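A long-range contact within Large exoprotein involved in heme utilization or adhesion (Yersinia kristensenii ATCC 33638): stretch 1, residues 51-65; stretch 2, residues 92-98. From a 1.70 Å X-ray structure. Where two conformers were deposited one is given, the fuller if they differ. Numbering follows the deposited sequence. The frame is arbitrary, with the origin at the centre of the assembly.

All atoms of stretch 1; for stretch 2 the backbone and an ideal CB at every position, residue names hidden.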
# COMPACT_ATOMS: atom_id res chain seq x y z
N LYS B 51 -1.01 3.21 18.39
CA LYS B 51 -0.80 2.15 17.41
C LYS B 51 0.71 1.87 17.12
O LYS B 51 1.14 0.72 17.00
CB LYS B 51 -1.53 2.56 16.14
CG LYS B 51 -1.73 1.51 15.08
CD LYS B 51 -2.49 2.12 13.92
CE LYS B 51 -2.49 1.19 12.73
NZ LYS B 51 -3.24 1.82 11.60
N ILE B 52 1.51 2.93 17.01
CA ILE B 52 2.95 2.77 16.80
C ILE B 52 3.60 2.12 18.03
O ILE B 52 4.47 1.23 17.91
CB ILE B 52 3.63 4.13 16.53
CG1 ILE B 52 3.18 4.69 15.18
CG2 ILE B 52 5.15 3.99 16.54
CD1 ILE B 52 3.48 6.17 15.01
N ASP B 53 3.19 2.57 19.21
CA ASP B 53 3.76 2.08 20.48
C ASP B 53 3.47 0.60 20.66
O ASP B 53 4.36 -0.14 21.03
CB ASP B 53 3.24 2.90 21.68
CG ASP B 53 3.90 4.28 21.79
OD1 ASP B 53 4.92 4.55 21.11
OD2 ASP B 53 3.38 5.10 22.59
N SER B 54 2.24 0.17 20.38
CA SER B 54 1.89 -1.26 20.42
C SER B 54 2.66 -2.06 19.39
O SER B 54 3.09 -3.17 19.67
CB SER B 54 0.40 -1.48 20.16
OG SER B 54 -0.37 -0.75 21.09
N TYR B 55 2.80 -1.49 18.19
CA TYR B 55 3.51 -2.14 17.10
C TYR B 55 4.97 -2.41 17.51
O TYR B 55 5.46 -3.52 17.35
CB TYR B 55 3.41 -1.34 15.80
CG TYR B 55 4.44 -1.70 14.74
CD1 TYR B 55 4.26 -2.82 13.91
CD2 TYR B 55 5.58 -0.94 14.56
CE1 TYR B 55 5.19 -3.14 12.95
CE2 TYR B 55 6.52 -1.27 13.60
CZ TYR B 55 6.30 -2.38 12.79
OH TYR B 55 7.22 -2.74 11.83
N LEU B 56 5.64 -1.43 18.10
CA LEU B 56 7.07 -1.55 18.43
C LEU B 56 7.33 -2.54 19.58
O LEU B 56 8.32 -3.27 19.58
CB LEU B 56 7.66 -0.19 18.80
CG LEU B 56 7.72 0.82 17.66
CD1 LEU B 56 8.12 2.19 18.20
CD2 LEU B 56 8.65 0.37 16.55
N SER B 57 6.42 -2.57 20.53
CA SER B 57 6.63 -3.38 21.74
C SER B 57 6.17 -4.82 21.57
O SER B 57 6.73 -5.74 22.18
CB SER B 57 5.91 -2.72 22.92
OG SER B 57 4.50 -2.87 22.80
N GLY B 58 5.14 -5.03 20.77
CA GLY B 58 4.51 -6.34 20.70
C GLY B 58 4.49 -7.09 19.37
O GLY B 58 4.18 -8.27 19.36
N SER B 59 4.81 -6.42 18.26
CA SER B 59 4.57 -7.00 16.93
C SER B 59 5.83 -7.50 16.23
O SER B 59 6.88 -6.85 16.27
CB SER B 59 3.91 -5.97 16.02
OG SER B 59 3.40 -6.62 14.87
N GLN B 60 5.70 -8.61 15.51
CA GLN B 60 6.77 -9.07 14.63
C GLN B 60 6.58 -8.60 13.16
O GLN B 60 7.37 -8.95 12.29
CB GLN B 60 6.89 -10.60 14.74
CG GLN B 60 7.27 -11.01 16.16
CD GLN B 60 7.48 -12.50 16.36
OE1 GLN B 60 7.03 -13.08 17.37
NE2 GLN B 60 8.23 -13.12 15.46
N LYS B 61 5.57 -7.77 12.90
CA LYS B 61 5.33 -7.28 11.55
C LYS B 61 6.51 -6.47 10.98
O LYS B 61 7.17 -5.71 11.71
CB LYS B 61 4.08 -6.40 11.53
CG LYS B 61 2.77 -7.16 11.62
CD LYS B 61 1.63 -6.17 11.67
CE LYS B 61 1.65 -5.32 10.40
NZ LYS B 61 1.46 -3.86 10.63
N GLY B 62 6.78 -6.64 9.69
CA GLY B 62 7.86 -5.91 9.04
C GLY B 62 7.59 -4.42 8.91
O GLY B 62 8.54 -3.61 8.94
N TYR B 63 6.32 -4.08 8.72
CA TYR B 63 5.90 -2.68 8.46
C TYR B 63 4.66 -2.36 9.26
O TYR B 63 3.98 -3.26 9.74
CB TYR B 63 5.63 -2.48 6.95
CG TYR B 63 6.82 -2.85 6.12
CD1 TYR B 63 7.03 -4.17 5.70
CD2 TYR B 63 7.82 -1.92 5.86
CE1 TYR B 63 8.16 -4.53 4.98
CE2 TYR B 63 8.96 -2.26 5.14
CZ TYR B 63 9.13 -3.56 4.69
OH TYR B 63 10.27 -3.95 3.99
N LEU B 64 4.34 -1.08 9.31
CA LEU B 64 3.08 -0.59 9.88
C LEU B 64 2.52 0.54 9.00
O LEU B 64 3.22 1.48 8.64
CB LEU B 64 3.27 -0.08 11.30
CG LEU B 64 2.01 0.46 12.02
CD1 LEU B 64 1.05 -0.65 12.43
CD2 LEU B 64 2.41 1.28 13.22
N GLU B 65 1.24 0.41 8.69
CA GLU B 65 0.46 1.43 7.97
C GLU B 65 -0.14 2.41 8.96
O GLU B 65 -0.80 1.99 9.92
CB GLU B 65 -0.69 0.72 7.23
CG GLU B 65 -1.73 1.63 6.59
CD GLU B 65 -2.92 0.88 6.02
OE1 GLU B 65 -2.85 -0.38 5.86
OE2 GLU B 65 -3.92 1.59 5.69
N UNK B 92 -1.33 8.14 3.51
CA UNK B 92 -0.91 6.90 4.14
C UNK B 92 0.58 7.02 4.27
O UNK B 92 1.26 7.40 3.32
CB UNK B 92 -1.32 5.66 3.35
N UNK B 93 1.07 6.65 5.44
CA UNK B 93 2.50 6.57 5.69
C UNK B 93 2.83 5.13 6.02
O UNK B 93 2.07 4.47 6.71
CB UNK B 93 2.93 7.51 6.82
N UNK B 94 3.96 4.63 5.53
CA UNK B 94 4.39 3.28 5.88
C UNK B 94 5.68 3.40 6.65
O UNK B 94 6.63 4.02 6.15
CB UNK B 94 4.56 2.40 4.64
N UNK B 95 5.72 2.80 7.84
CA UNK B 95 6.94 2.78 8.65
C UNK B 95 7.44 1.36 8.85
O UNK B 95 6.73 0.39 8.62
CB UNK B 95 6.69 3.44 10.01
N UNK B 96 8.70 1.26 9.22
CA UNK B 96 9.27 -0.04 9.53
C UNK B 96 10.05 0.03 10.81
O UNK B 96 10.69 1.04 11.10
CB UNK B 96 10.16 -0.54 8.39
N UNK B 97 10.02 -1.05 11.58
CA UNK B 97 10.72 -1.11 12.84
C UNK B 97 12.22 -1.01 12.53
O UNK B 97 12.72 -1.74 11.68
CB UNK B 97 10.38 -2.39 13.61
N UNK B 98 12.91 -0.09 13.22
CA UNK B 98 14.34 0.18 13.01
C UNK B 98 14.96 0.62 14.33
O UNK B 98 15.08 1.82 14.60
CB UNK B 98 14.55 1.25 11.93

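Stretch 2 runs antiparallel to the strand that holds Leu64 and Glu65, the two axes approaching to 4.6 Å, so its side chains should alternate between two faces of the sheet: 94 and 96 on that of Tyr63 and Glu65, 95 on that of Leu64.

Position 92 has extended backbone angles (-138/135) and a CB that points sideways, 5.2 Å from Glu65 CG. The nearby carboxylate favours a long basic residue, although a polar or aliphatic chain would also fit. It is Arg92, whose NE forms a salt bridge with Glu65 OE2 at 3.3 Å; the hydrogen bond within it is weak, at 131°.

At position 93 the ideal CB has nothing of stretch 1 within 5.5 Å, so stretch 1 sets little preference. It is Ile93; its CB points sideways and the end of the chain leads off from stretch 1.

Position 94 pairs with Glu65 without hydrogen bonds, its CB on the face shared with Glu65. CB lies 5.4 Å from Glu65 CA and 5.5 Å from Tyr63 CB, which suits a medium aliphatic residue such as valine, leucine or isoleucine. Ile94 places CG2 4.0 Å from Tyr63 CB and CD1 3.9 Å from Glu65 CA.

Position 95 pairs with Leu64 through two backbone bonds, Leu64 N to 95 O and 95 N to Leu64 O, both 2.9 Å. Its CB shares the face of Leu64, and beyond it lies Ile52 on the helix; a branched or long apolar chain could span that gap. Ile95 does so: CG1 is 3.8 Å from Leu64 CB, and CD1 reaches 4.1 Å from Ile52 CG1.

Position 96 is tighter. Its CB lies 3.5 Å from Gly62 O and 3.7 Å from Tyr63 CD2, favouring alanine, glycine or serine. It is Ala96, whose methyl packs against the Tyr63 ring.

Position 97 points toward stretch 1, its CB 3.6 Å from Tyr55 OH. The carbonyls of Ser59 and Lys61 and the flat Tyr55 ring invite a long cationic donor, lysine or arginine. The guanidinium of Arg97, the deposited residue, stacks on Tyr55 with centres 4.3 Å apart and planes at 25°, an off-centre cation-pi contact. NH1 donates to Lys61 O at 2.8 Å and NH2 weakly to the same atom at 2.9 Å. Ser59 O lies over one guanidinium face, 2.5 Å from Arg97 NH1, its angle too poor for a hydrogen bond. Arg97 N also donates weakly to Tyr55 OH at 3.3 Å.

Position 98 is similarly open. It is Asp98; its CB points sideways and its end leads off.

Stretch 2 92-98: RIIIARD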
# COMPACT_ATOMS: atom_id res chain seq x y z
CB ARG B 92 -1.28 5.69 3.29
CG ARG B 92 -0.84 4.34 3.85
CD ARG B 92 -1.31 3.16 2.99
NE ARG B 92 -2.77 3.17 2.98
CZ ARG B 92 -3.54 3.03 1.91
NH1 ARG B 92 -3.03 2.78 0.71
NH2 ARG B 92 -4.85 3.10 2.05
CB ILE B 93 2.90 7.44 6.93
CG1 ILE B 93 2.34 8.89 6.82
CG2 ILE B 93 4.39 7.42 7.14
CD1 ILE B 93 2.66 9.64 5.61
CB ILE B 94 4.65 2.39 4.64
CG1 ILE B 94 3.40 2.26 3.74
CG2 ILE B 94 5.14 0.99 5.04
CD1 ILE B 94 2.17 1.84 4.46
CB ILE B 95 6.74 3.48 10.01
CG1 ILE B 95 5.79 2.71 10.93
CG2 ILE B 95 6.26 4.89 9.78
CD1 ILE B 95 5.77 3.23 12.36
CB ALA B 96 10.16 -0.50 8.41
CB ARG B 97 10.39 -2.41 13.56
CG ARG B 97 10.74 -2.43 15.04
CD ARG B 97 10.40 -3.77 15.69
NE ARG B 97 8.99 -4.13 15.52
CZ ARG B 97 8.53 -4.90 14.54
NH1 ARG B 97 7.24 -5.17 14.47
NH2 ARG B 97 9.35 -5.44 13.66
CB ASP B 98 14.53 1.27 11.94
CG ASP B 98 16.00 1.46 11.56
OD1 ASP B 98 16.85 0.76 12.15
OD2 ASP B 98 16.31 2.30 10.69
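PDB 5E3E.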